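Local coordinates for protein UDP-N-acetylmuramate--L-alanine ligase (PDB 1J6U) that joins L-alanine to UDP-N-acetylmuramate at the expense of ATP, a cytoplasmic step of peptidoglycan synthesis, at residues 15-20 with 26-31; 74-79 with 102-107; 326-331 with 445-450; 435-438 with 442-445. All blocks are in the same frame, centred on the assembly; numbering follows the deposited sequence.

Interaction 1 (15-20 with 26-31); sequences IHFVGI and SAVALH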
loop_
_atom_site.group_PDB
_atom_site.type_symbol
_atom_site.label_atom_id
_atom_site.label_comp_id
_atom_site.label_asym_id
_atom_site.label_seq_id
_atom_site.Cartn_x
_atom_site.Cartn_y
_atom_site.Cartn_z
ATOM N N ILE A 15 -2.547 24.839 -9.417
ATOM C CA ILE A 15 -2.951 23.526 -9.908
ATOM C C ILE A 15 -4.205 23.001 -9.238
ATOM O O ILE A 15 -4.357 23.058 -8.016
ATOM C CB ILE A 15 -1.829 22.513 -9.681
ATOM C CG1 ILE A 15 -0.517 23.088 -10.215
ATOM C CG2 ILE A 15 -2.174 21.177 -10.340
ATOM C CD1 ILE A 15 0.745 22.313 -9.787
ATOM N N HIS A 16 -5.099 22.496 -10.072
ATOM C CA HIS A 16 -6.383 21.932 -9.665
ATOM C C HIS A 16 -6.302 20.397 -9.826
ATOM O O HIS A 16 -6.091 19.885 -10.933
ATOM C CB HIS A 16 -7.471 22.527 -10.568
ATOM C CG HIS A 16 -8.852 22.054 -10.267
ATOM N ND1 HIS A 16 -9.943 22.891 -10.315
ATOM C CD2 HIS A 16 -9.325 20.840 -9.906
ATOM C CE1 HIS A 16 -11.031 22.217 -9.990
ATOM N NE2 HIS A 16 -10.682 20.968 -9.737
ATOM N N PHE A 17 -6.453 19.688 -8.706
ATOM C CA PHE A 17 -6.399 18.227 -8.676
ATOM C C PHE A 17 -7.789 17.635 -8.536
ATOM O O PHE A 17 -8.439 17.756 -7.478
ATOM C CB PHE A 17 -5.556 17.708 -7.475
ATOM C CG PHE A 17 -4.076 18.004 -7.570
ATOM C CD1 PHE A 17 -3.579 19.267 -7.218
ATOM C CD2 PHE A 17 -3.189 17.029 -8.045
ATOM C CE1 PHE A 17 -2.248 19.558 -7.342
ATOM C CE2 PHE A 17 -1.853 17.305 -8.170
ATOM C CZ PHE A 17 -1.382 18.577 -7.821
ATOM N N VAL A 18 -8.231 16.959 -9.581
ATOM C CA VAL A 18 -9.542 16.344 -9.553
ATOM C C VAL A 18 -9.298 14.932 -9.064
ATOM O O VAL A 18 -8.763 14.083 -9.806
ATOM C CB VAL A 18 -10.173 16.352 -10.960
ATOM C CG1 VAL A 18 -11.628 15.837 -10.909
ATOM C CG2 VAL A 18 -10.122 17.758 -11.501
ATOM N N GLY A 19 -9.691 14.702 -7.808
ATOM C CA GLY A 19 -9.483 13.418 -7.163
ATOM C C GLY A 19 -8.301 13.525 -6.183
ATOM O O GLY A 19 -7.626 12.540 -5.885
ATOM N N ILE A 20 -8.054 14.740 -5.695
ATOM C CA ILE A 20 -6.982 15.025 -4.762
ATOM C C ILE A 20 -7.085 14.222 -3.458
ATOM O O ILE A 20 -6.154 14.205 -2.657
ATOM C CB ILE A 20 -7.012 16.499 -4.397
ATOM C CG1 ILE A 20 -5.683 16.936 -3.797
ATOM C CG2 ILE A 20 -8.114 16.738 -3.376
ATOM C CD1 ILE A 20 -5.470 18.412 -3.917
ATOM N N SER A 26 -2.904 12.740 -3.669
ATOM C CA SER A 26 -2.525 13.658 -2.584
ATOM C C SER A 26 -1.010 13.793 -2.487
ATOM O O SER A 26 -0.510 14.863 -2.136
ATOM C CB SER A 26 -3.112 13.237 -1.220
ATOM O OG SER A 26 -2.968 11.849 -0.976
ATOM N N ALA A 27 -0.290 12.721 -2.825
ATOM C CA ALA A 27 1.172 12.765 -2.757
ATOM C C ALA A 27 1.720 13.804 -3.728
ATOM O O ALA A 27 2.562 14.658 -3.362
ATOM C CB ALA A 27 1.754 11.410 -3.070
ATOM N N VAL A 28 1.225 13.733 -4.960
ATOM C CA VAL A 28 1.640 14.658 -5.997
ATOM C C VAL A 28 1.194 16.070 -5.595
ATOM O O VAL A 28 1.949 17.024 -5.768
ATOM C CB VAL A 28 1.042 14.265 -7.361
ATOM C CG1 VAL A 28 1.457 15.253 -8.417
ATOM C CG2 VAL A 28 1.495 12.875 -7.736
ATOM N N ALA A 29 -0.003 16.211 -5.025
ATOM C CA ALA A 29 -0.444 17.530 -4.612
ATOM C C ALA A 29 0.478 18.070 -3.514
ATOM O O ALA A 29 0.892 19.236 -3.574
ATOM C CB ALA A 29 -1.884 17.501 -4.113
ATOM N N LEU A 30 0.794 17.232 -2.523
ATOM C CA LEU A 30 1.657 17.648 -1.405
ATOM C C LEU A 30 3.052 18.077 -1.929
ATOM O O LEU A 30 3.601 19.082 -1.515
ATOM C CB LEU A 30 1.762 16.512 -0.384
ATOM C CG LEU A 30 0.540 16.292 0.529
ATOM C CD1 LEU A 30 0.489 14.844 0.993
ATOM C CD2 LEU A 30 0.594 17.221 1.738
ATOM N N HIS A 31 3.610 17.309 -2.848
ATOM C CA HIS A 31 4.880 17.661 -3.454
ATOM C C HIS A 31 4.806 19.087 -4.057
ATOM O O HIS A 31 5.654 19.939 -3.773
ATOM C CB HIS A 31 5.212 16.631 -4.546
ATOM C CG HIS A 31 6.496 16.897 -5.257
ATOM N ND1 HIS A 31 7.711 16.935 -4.608
ATOM C CD2 HIS A 31 6.755 17.140 -6.563
ATOM C CE1 HIS A 31 8.664 17.190 -5.485
ATOM N NE2 HIS A 31 8.110 17.319 -6.676
#
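F17 on strand 14-18 lays one face of its ring flat against A29 of helix 23-34. The methyl CB of A29 stands over the middle of the ring, 3.8 Å from its centroid and only 7° off the normal, which makes a nearly ideal CH-pi contact. The backbone of the helix comes just as near: F17 CZ is 3.5 Å from A29 CA, so the far end of the ring rides on the helix itself. V28 arrives differently, with CG1 at the ring edge, 3.9 Å from F17 CE2. With CG anti to its own carbonyl carbon (chi1 -68°), the F17 side chain is carried off the sheet toward the helix.

I20, at the end of a type II turn running from F17, closes on the same alanine from beside the phenylalanine; its CD1 lies 3.7 Å from A29 CB. I20 O also touches S26 CB at 3.5 Å, while S26 OG bonds back to G22 O. Putting an alanine at F17 would probably leave A29 CB without its aromatic floor and open a gap between strand and helix, with V28 losing the edge it packs on.

The glycine-bearing turn between a first parallel strand and its helix, G19 included, is consistent with the opening beta-alpha-beta unit of a Rossmann-type fold.

Interaction 2 (74-79 with 102-107); sequences LVIKTP and LHYFRD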
loop_
_atom_site.group_PDB
_atom_site.type_symbol
_atom_site.label_atom_id
_atom_site.label_comp_id
_atom_site.label_asym_id
_atom_site.label_seq_id
_atom_site.Cartn_x
_atom_site.Cartn_y
_atom_site.Cartn_z
ATOM N N LEU A 74 -3.432 24.865 -14.340
ATOM C CA LEU A 74 -3.272 23.477 -14.675
ATOM C C LEU A 74 -4.269 22.608 -13.954
ATOM O O LEU A 74 -4.609 22.852 -12.797
ATOM C CB LEU A 74 -1.845 23.077 -14.307
ATOM C CG LEU A 74 -1.524 21.662 -14.724
ATOM C CD1 LEU A 74 -1.667 21.598 -16.256
ATOM C CD2 LEU A 74 -0.121 21.265 -14.222
ATOM N N VAL A 75 -4.739 21.579 -14.643
ATOM C CA VAL A 75 -5.683 20.668 -14.037
ATOM C C VAL A 75 -5.123 19.275 -14.156
ATOM O O VAL A 75 -4.755 18.859 -15.257
ATOM C CB VAL A 75 -7.048 20.649 -14.763
ATOM C CG1 VAL A 75 -7.805 19.374 -14.355
ATOM C CG2 VAL A 75 -7.869 21.864 -14.401
ATOM N N ILE A 76 -5.076 18.552 -13.037
ATOM C CA ILE A 76 -4.598 17.177 -13.059
ATOM C C ILE A 76 -5.725 16.244 -12.640
ATOM O O ILE A 76 -6.483 16.540 -11.691
ATOM C CB ILE A 76 -3.428 16.979 -12.102
ATOM C CG1 ILE A 76 -2.320 17.965 -12.454
ATOM C CG2 ILE A 76 -2.941 15.539 -12.195
ATOM C CD1 ILE A 76 -1.157 17.878 -11.547
ATOM N N LYS A 77 -5.842 15.121 -13.340
ATOM C CA LYS A 77 -6.902 14.158 -13.031
ATOM C C LYS A 77 -6.418 12.711 -12.975
ATOM O O LYS A 77 -5.451 12.325 -13.622
ATOM C CB LYS A 77 -8.027 14.271 -14.069
ATOM C CG LYS A 77 -7.663 13.761 -15.452
ATOM C CD LYS A 77 -8.712 14.170 -16.474
ATOM C CE LYS A 77 -9.170 13.016 -17.330
ATOM N NZ LYS A 77 -8.181 12.499 -18.309
ATOM N N THR A 78 -7.111 11.909 -12.194
ATOM C CA THR A 78 -6.778 10.500 -12.076
ATOM C C THR A 78 -7.514 9.705 -13.147
ATOM O O THR A 78 -8.531 10.142 -13.680
ATOM C CB THR A 78 -7.221 9.976 -10.746
ATOM O OG1 THR A 78 -8.627 9.668 -10.804
ATOM C CG2 THR A 78 -6.950 11.031 -9.676
ATOM N N PRO A 79 -7.032 8.499 -13.448
ATOM C CA PRO A 79 -7.705 7.699 -14.478
ATOM C C PRO A 79 -9.195 7.520 -14.228
ATOM O O PRO A 79 -9.950 7.263 -15.162
ATOM C CB PRO A 79 -6.957 6.365 -14.441
ATOM C CG PRO A 79 -5.591 6.739 -13.875
ATOM C CD PRO A 79 -5.925 7.756 -12.817
ATOM N N LEU A 102 -0.309 9.930 -13.568
ATOM C CA LEU A 102 0.946 9.231 -13.833
ATOM C C LEU A 102 1.840 10.002 -14.735
ATOM O O LEU A 102 3.024 10.201 -14.443
ATOM C CB LEU A 102 0.717 7.860 -14.455
ATOM C CG LEU A 102 1.380 6.675 -13.771
ATOM C CD1 LEU A 102 1.640 5.630 -14.826
ATOM C CD2 LEU A 102 2.677 7.095 -13.057
ATOM N N HIS A 103 1.261 10.427 -15.845
ATOM C CA HIS A 103 1.987 11.197 -16.832
ATOM C C HIS A 103 2.585 12.459 -16.208
ATOM O O HIS A 103 3.721 12.808 -16.483
ATOM C CB HIS A 103 1.050 11.583 -17.976
ATOM C CG HIS A 103 1.737 12.330 -19.062
ATOM N ND1 HIS A 103 2.353 11.697 -20.120
ATOM C CD2 HIS A 103 2.007 13.651 -19.201
ATOM C CE1 HIS A 103 2.977 12.595 -20.863
ATOM N NE2 HIS A 103 2.784 13.787 -20.326
ATOM N N TYR A 104 1.816 13.147 -15.370
ATOM C CA TYR A 104 2.300 14.367 -14.731
ATOM C C TYR A 104 3.424 14.026 -13.744
ATOM O O TYR A 104 4.410 14.758 -13.592
ATOM C CB TYR A 104 1.170 15.043 -13.981
ATOM C CG TYR A 104 1.590 16.327 -13.323
ATOM C CD1 TYR A 104 1.855 17.473 -14.084
ATOM C CD2 TYR A 104 1.698 16.413 -11.929
ATOM C CE1 TYR A 104 2.204 18.682 -13.469
ATOM C CE2 TYR A 104 2.054 17.607 -11.311
ATOM C CZ TYR A 104 2.299 18.735 -12.085
ATOM O OH TYR A 104 2.614 19.907 -11.462
ATOM N N PHE A 105 3.240 12.908 -13.057
ATOM C CA PHE A 105 4.225 12.435 -12.121
ATOM C C PHE A 105 5.546 12.187 -12.882
ATOM O O PHE A 105 6.627 12.621 -12.453
ATOM C CB PHE A 105 3.736 11.140 -11.478
ATOM C CG PHE A 105 4.668 10.613 -10.461
ATOM C CD1 PHE A 105 5.049 11.411 -9.384
ATOM C CD2 PHE A 105 5.200 9.338 -10.587
ATOM C CE1 PHE A 105 5.953 10.947 -8.433
ATOM C CE2 PHE A 105 6.105 8.861 -9.647
ATOM C CZ PHE A 105 6.479 9.672 -8.566
ATOM N N ARG A 106 5.465 11.495 -14.016
ATOM C CA ARG A 106 6.681 11.272 -14.760
ATOM C C ARG A 106 7.331 12.580 -15.118
ATOM O O ARG A 106 8.549 12.735 -15.020
ATOM C CB ARG A 106 6.438 10.519 -16.034
ATOM C CG ARG A 106 7.715 9.881 -16.489
ATOM C CD ARG A 106 7.605 9.280 -17.842
ATOM N NE ARG A 106 7.633 10.321 -18.847
ATOM C CZ ARG A 106 7.553 10.074 -20.137
ATOM N NH1 ARG A 106 7.437 8.822 -20.547
ATOM N NH2 ARG A 106 7.583 11.070 -21.006
ATOM N N ASP A 107 6.528 13.535 -15.545
ATOM C CA ASP A 107 7.099 14.813 -15.889
ATOM C C ASP A 107 7.686 15.406 -14.633
ATOM O O ASP A 107 8.734 16.052 -14.673
ATOM C CB ASP A 107 6.044 15.756 -16.460
ATOM C CG ASP A 107 5.631 15.373 -17.855
ATOM O OD1 ASP A 107 6.282 14.455 -18.422
ATOM O OD2 ASP A 107 4.669 15.989 -18.380
#
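The ring of Y104, on helix 101-112, receives I76 CD1 over one face and L74 CD2 from an oblique direction that is neither face-on nor edge-on. The isoleucine methyl sits 3.3 Å from the ring centroid, 19° off the normal, and is displaced toward the rim on the CD2–CE2 side; its separation from Y104 CE2 is 3.2 Å, a tight CH-pi contact. The leucine methyl meets the other side of the rim, with L74 CD2 3.6 Å from Y104 CE1. Further round, I15 of strand 14-18 and V28 of helix 23-34 also touch this tyrosine, while its OH makes a weak hydrogen bond to E32.

I76 reaches the ring with an extended chain: CG1 is anti to the carbonyl carbon (chi1 -56°) and CD1 continues the line, so the side chain meets the tyrosine at about a right angle, end-on to its face. Y104 in turn has CG anti to the backbone N (chi1 -179°), which swings the ring off the helix toward the strand. L74 and I76 are two apart on strand 74-77 and therefore project to the same side of the sheet, where one ring can serve both. A serine in place of Y104 would probably leave I76 CD1 and L74 CD2 facing a gap and E32 without its phenolic partner.

Here a helix packs against one face of the parallel sheet in the N-terminal Mur ligase domain, a layered alpha/beta arrangement characteristic of Rossmann-like folds.

Interaction 3 (326-331 with 445-450); sequences VIDDYA and YSSRRF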
loop_
_atom_site.group_PDB
_atom_site.type_symbol
_atom_site.label_atom_id
_atom_site.label_comp_id
_atom_site.label_asym_id
_atom_site.label_seq_id
_atom_site.Cartn_x
_atom_site.Cartn_y
_atom_site.Cartn_z
ATOM N N VAL A 326 -6.738 -4.121 18.103
ATOM C CA VAL A 326 -7.588 -3.795 16.965
ATOM C C VAL A 326 -6.554 -3.606 15.849
ATOM O O VAL A 326 -5.669 -2.731 15.901
ATOM C CB VAL A 326 -8.410 -2.485 17.184
ATOM C CG1 VAL A 326 -9.168 -2.154 15.908
ATOM C CG2 VAL A 326 -9.414 -2.662 18.358
ATOM N N ILE A 327 -6.672 -4.432 14.833
ATOM C CA ILE A 327 -5.737 -4.398 13.714
ATOM C C ILE A 327 -6.458 -4.124 12.382
ATOM O O ILE A 327 -7.548 -4.663 12.130
ATOM C CB ILE A 327 -4.964 -5.769 13.642
ATOM C CG1 ILE A 327 -4.095 -5.927 14.893
ATOM C CG2 ILE A 327 -4.029 -5.821 12.419
ATOM C CD1 ILE A 327 -3.268 -7.224 14.915
ATOM N N ASP A 328 -5.843 -3.279 11.549
ATOM C CA ASP A 328 -6.359 -2.931 10.216
ATOM C C ASP A 328 -5.610 -3.591 9.065
ATOM O O ASP A 328 -4.383 -3.582 9.014
ATOM C CB ASP A 328 -6.285 -1.425 9.997
ATOM C CG ASP A 328 -7.188 -0.668 10.927
ATOM O OD1 ASP A 328 -8.375 -1.015 10.952
ATOM O OD2 ASP A 328 -6.736 0.268 11.622
ATOM N N ASP A 329 -6.346 -4.159 8.132
ATOM C CA ASP A 329 -5.713 -4.754 6.982
ATOM C C ASP A 329 -6.581 -4.650 5.745
ATOM O O ASP A 329 -7.757 -4.970 5.778
ATOM C CB ASP A 329 -5.354 -6.213 7.209
ATOM C CG ASP A 329 -4.342 -6.705 6.191
ATOM O OD1 ASP A 329 -4.741 -7.312 5.164
ATOM O OD2 ASP A 329 -3.136 -6.440 6.411
ATOM N N TYR A 330 -5.943 -4.208 4.665
ATOM C CA TYR A 330 -6.509 -3.987 3.343
ATOM C C TYR A 330 -6.995 -5.225 2.637
ATOM O O TYR A 330 -7.677 -5.114 1.643
ATOM C CB TYR A 330 -5.429 -3.380 2.450
ATOM C CG TYR A 330 -5.816 -2.135 1.752
ATOM C CD1 TYR A 330 -6.682 -1.224 2.358
ATOM C CD2 TYR A 330 -5.246 -1.799 0.525
ATOM C CE1 TYR A 330 -6.971 0.010 1.766
ATOM C CE2 TYR A 330 -5.528 -0.554 -0.083
ATOM C CZ TYR A 330 -6.392 0.343 0.555
ATOM O OH TYR A 330 -6.655 1.585 0.018
ATOM N N ALA A 331 -6.640 -6.408 3.113
ATOM C CA ALA A 331 -7.024 -7.613 2.386
ATOM C C ALA A 331 -8.454 -7.629 1.834
ATOM O O ALA A 331 -9.403 -7.244 2.529
ATOM C CB ALA A 331 -6.787 -8.846 3.261
ATOM N N TYR A 445 -13.322 2.941 8.831
ATOM C CA TYR A 445 -13.981 3.862 9.773
ATOM C C TYR A 445 -14.675 3.133 10.961
ATOM O O TYR A 445 -14.757 3.660 12.061
ATOM C CB TYR A 445 -14.982 4.752 9.026
ATOM C CG TYR A 445 -14.349 5.543 7.898
ATOM C CD1 TYR A 445 -14.476 5.119 6.572
ATOM C CD2 TYR A 445 -13.547 6.664 8.161
ATOM C CE1 TYR A 445 -13.817 5.782 5.528
ATOM C CE2 TYR A 445 -12.873 7.343 7.123
ATOM C CZ TYR A 445 -13.015 6.896 5.802
ATOM O OH TYR A 445 -12.385 7.554 4.748
ATOM N N SER A 446 -15.149 1.911 10.734
ATOM C CA SER A 446 -15.791 1.128 11.780
ATOM C C SER A 446 -14.712 0.856 12.792
ATOM O O SER A 446 -14.904 1.029 14.003
ATOM C CB SER A 446 -16.289 -0.209 11.235
ATOM O OG SER A 446 -17.064 0.010 10.078
ATOM N N SER A 447 -13.569 0.423 12.263
ATOM C CA SER A 447 -12.406 0.121 13.070
ATOM C C SER A 447 -12.113 1.273 14.045
ATOM O O SER A 447 -11.935 1.047 15.266
ATOM C CB SER A 447 -11.225 -0.132 12.140
ATOM O OG SER A 447 -10.029 -0.192 12.873
ATOM N N ARG A 448 -12.080 2.504 13.525
ATOM C CA ARG A 448 -11.807 3.661 14.370
ATOM C C ARG A 448 -12.949 3.842 15.331
ATOM O O ARG A 448 -12.743 4.119 16.517
ATOM C CB ARG A 448 -11.634 4.957 13.558
ATOM C CG ARG A 448 -10.376 4.983 12.649
ATOM C CD ARG A 448 -10.467 6.075 11.552
ATOM N NE ARG A 448 -9.369 6.045 10.573
ATOM C CZ ARG A 448 -9.359 6.749 9.435
ATOM N NH1 ARG A 448 -10.389 7.535 9.128
ATOM N NH2 ARG A 448 -8.319 6.676 8.604
ATOM N N ARG A 449 -14.165 3.669 14.837
ATOM C CA ARG A 449 -15.279 3.851 15.735
ATOM C C ARG A 449 -15.246 2.800 16.832
ATOM O O ARG A 449 -15.499 3.138 17.984
ATOM C CB ARG A 449 -16.592 3.888 14.964
ATOM C CG ARG A 449 -16.762 5.233 14.275
ATOM C CD ARG A 449 -18.176 5.445 13.814
ATOM N NE ARG A 449 -18.546 4.533 12.733
ATOM C CZ ARG A 449 -18.410 4.807 11.441
ATOM N NH1 ARG A 449 -17.911 5.980 11.060
ATOM N NH2 ARG A 449 -18.770 3.902 10.537
ATOM N N PHE A 450 -14.858 1.564 16.494
ATOM C CA PHE A 450 -14.740 0.484 17.483
ATOM C C PHE A 450 -13.704 0.849 18.548
ATOM O O PHE A 450 -13.878 0.582 19.742
ATOM C CB PHE A 450 -14.301 -0.806 16.813
ATOM C CG PHE A 450 -14.148 -1.963 17.766
ATOM C CD1 PHE A 450 -15.240 -2.412 18.510
ATOM C CD2 PHE A 450 -12.904 -2.615 17.923
ATOM C CE1 PHE A 450 -15.106 -3.506 19.412
ATOM C CE2 PHE A 450 -12.756 -3.699 18.805
ATOM C CZ PHE A 450 -13.861 -4.149 19.556
HETATM O O HOH W 1 -8.630 2.140 13.001
#
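Strand 326-329 and helix 445-450 run almost antiparallel, 169° between their directions with the axes 9.4 Å apart at closest approach. This is a helix laid along one face of the mixed sheet in the C-terminal alpha/beta domain of the Mur ligase, and V326 and D328, two apart on the strand, both turn to it.

V326 divides its branches. CG2 meets F450 at the ring edge, near the ring plane, 3.5 Å from CD2, while CG1 lies 3.7 Å from S447 OG. F450 has CG anti to its backbone N (chi1 180°), a setting that turns the ring's CD2–CE2 edge to the valine; F435 and F437 of strand 433-438 pack against the same ring, the first edge-to-face.

One residue pair carries the polar part. S447 OG donates to D328 OD1 at 2.7 Å, and OD1 accepts with its syn lone pair, on the side of the other carboxylate oxygen. Both residues are buried, and this bond ties strand to helix. R448 NE stands 6.4 Å from D328 OD2 with no direct contact, although its positive charge may still favour the carboxylate. A water completes the link, donating to both residues: it is 2.7 Å from S447 OG and 3.0 Å from D328 OD2.

Interaction 4 (435-438 with 442-445); sequences FLFV and DIIY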
loop_
_atom_site.group_PDB
_atom_site.type_symbol
_atom_site.label_atom_id
_atom_site.label_comp_id
_atom_site.label_asym_id
_atom_site.label_seq_id
_atom_site.Cartn_x
_atom_site.Cartn_y
_atom_site.Cartn_z
ATOM N N PHE A 435 -9.021 -8.105 17.216
ATOM C CA PHE A 435 -10.087 -7.798 16.280
ATOM C C PHE A 435 -9.431 -7.268 15.010
ATOM O O PHE A 435 -8.806 -6.190 14.996
ATOM C CB PHE A 435 -11.035 -6.737 16.847
ATOM C CG PHE A 435 -11.674 -7.143 18.105
ATOM C CD1 PHE A 435 -11.113 -6.797 19.312
ATOM C CD2 PHE A 435 -12.836 -7.904 18.091
ATOM C CE1 PHE A 435 -11.704 -7.203 20.523
ATOM C CE2 PHE A 435 -13.426 -8.314 19.279
ATOM C CZ PHE A 435 -12.860 -7.963 20.504
ATOM N N LEU A 436 -9.556 -8.048 13.950
ATOM C CA LEU A 436 -9.003 -7.648 12.671
ATOM C C LEU A 436 -10.108 -7.082 11.786
ATOM O O LEU A 436 -10.994 -7.831 11.345
ATOM C CB LEU A 436 -8.429 -8.847 11.934
ATOM C CG LEU A 436 -7.400 -9.713 12.608
ATOM C CD1 LEU A 436 -7.207 -11.002 11.773
ATOM C CD2 LEU A 436 -6.128 -8.912 12.759
ATOM N N PHE A 437 -10.054 -5.780 11.526
ATOM C CA PHE A 437 -11.004 -5.150 10.636
ATOM C C PHE A 437 -10.373 -5.190 9.226
ATOM O O PHE A 437 -9.500 -4.390 8.878
ATOM C CB PHE A 437 -11.249 -3.721 11.064
ATOM C CG PHE A 437 -12.159 -3.612 12.210
ATOM C CD1 PHE A 437 -11.693 -3.817 13.501
ATOM C CD2 PHE A 437 -13.502 -3.289 12.012
ATOM C CE1 PHE A 437 -12.550 -3.688 14.581
ATOM C CE2 PHE A 437 -14.363 -3.166 13.091
ATOM C CZ PHE A 437 -13.886 -3.362 14.375
ATOM N N VAL A 438 -10.862 -6.115 8.420
ATOM C CA VAL A 438 -10.341 -6.362 7.100
ATOM C C VAL A 438 -11.086 -5.847 5.889
ATOM O O VAL A 438 -12.254 -6.169 5.691
ATOM C CB VAL A 438 -10.201 -7.857 6.924
ATOM C CG1 VAL A 438 -9.472 -8.170 5.605
ATOM C CG2 VAL A 438 -9.506 -8.421 8.169
ATOM N N ASP A 442 -14.577 1.194 3.243
ATOM C CA ASP A 442 -15.207 1.877 4.379
ATOM C C ASP A 442 -14.855 1.341 5.765
ATOM O O ASP A 442 -14.808 2.068 6.763
ATOM C CB ASP A 442 -16.716 1.675 4.272
ATOM C CG ASP A 442 -17.399 2.794 3.645
ATOM O OD1 ASP A 442 -16.903 3.935 3.767
ATOM O OD2 ASP A 442 -18.458 2.531 3.049
ATOM N N ILE A 443 -14.708 0.025 5.823
ATOM C CA ILE A 443 -14.458 -0.638 7.083
ATOM C C ILE A 443 -13.458 0.046 7.992
ATOM O O ILE A 443 -13.596 -0.003 9.212
ATOM C CB ILE A 443 -14.112 -2.092 6.845
ATOM C CG1 ILE A 443 -14.304 -2.833 8.159
ATOM C CG2 ILE A 443 -12.745 -2.218 6.202
ATOM C CD1 ILE A 443 -14.364 -4.276 7.991
ATOM N N ILE A 444 -12.492 0.733 7.394
ATOM C CA ILE A 444 -11.493 1.456 8.149
ATOM C C ILE A 444 -12.132 2.425 9.143
ATOM O O ILE A 444 -11.553 2.690 10.207
ATOM C CB ILE A 444 -10.463 2.214 7.209
ATOM C CG1 ILE A 444 -9.356 2.802 8.072
ATOM C CG2 ILE A 444 -11.107 3.301 6.371
ATOM C CD1 ILE A 444 -8.373 1.695 8.586
ATOM N N TYR A 445 -13.322 2.941 8.831
ATOM C CA TYR A 445 -13.981 3.862 9.773
ATOM C C TYR A 445 -14.675 3.133 10.961
ATOM O O TYR A 445 -14.757 3.660 12.061
ATOM C CB TYR A 445 -14.982 4.752 9.026
ATOM C CG TYR A 445 -14.349 5.543 7.898
ATOM C CD1 TYR A 445 -14.476 5.119 6.572
ATOM C CD2 TYR A 445 -13.547 6.664 8.161
ATOM C CE1 TYR A 445 -13.817 5.782 5.528
ATOM C CE2 TYR A 445 -12.873 7.343 7.123
ATOM C CZ TYR A 445 -13.015 6.896 5.802
ATOM O OH TYR A 445 -12.385 7.554 4.748
#
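I443, near the start of helix 443-457, packs back on F437 and V438 at the end of strand 433-438. The pair forms a tight strand-loop-helix connection in the alpha/beta domain at the C-terminal end of this Mur ligase: three residues separate the segments, and the CA atoms of F437 and I443 are 6.7 Å apart.

The apolar contact between side chains is a single one. F437 presents its ring edge, and I443 CG1 lies in the ring plane there, 4.0 Å from F437 CD2; the two side chains slant across each other, so the isoleucine borders the ring and does not lie over it. F437 holds CG anti to its carbonyl carbon (chi1 -78°), with the ring on the helix side of the sheet, where F450, from a later turn of the same helix, also meets it.

Against the backbone the isoleucine does more. V438 points its own side chain away from the helix, to L340 of helix 334-347 among others, and what it offers I443 is main chain. I443 CG2 is 4.0 Å from V438 C. Because CG1 is anti to the I443 backbone N (chi1 -162°), the extended chain carries CD1 out to the end of the strand.

Two hydrogen bonds hold this end of the helix: I443 N to Q358 OE1, from a loop distant in sequence, and Y445 N to D442 O at 2.7 Å. At the far end of the isoleucine, its CD1 comes to rest 3.7 Å from V438 O.

Overall arrangement
The four contacts fall into two groups at opposite ends of the chain sequence. Interactions 1 and 2, with centres 9 Å apart, share the parallel sheet of the N-terminal domain: strands 14-18 and 74-77 are neighbours, joined by probable backbone hydrogen bonds, H16 O with I76 N and V18 N with I76 O, and F17 packs on I76. They come in series, 1 before 2. Interactions 3 and 4, centres 3 Å apart, both use helix 443-457, share Y445 and rest on adjacent strands 324-329 and 433-438. Contact centres in the two groups lie about 26 to 31 Å apart without touching, consistent with separately packed domains, with the middle domain, where ATP is predicted to bind, between them in sequence.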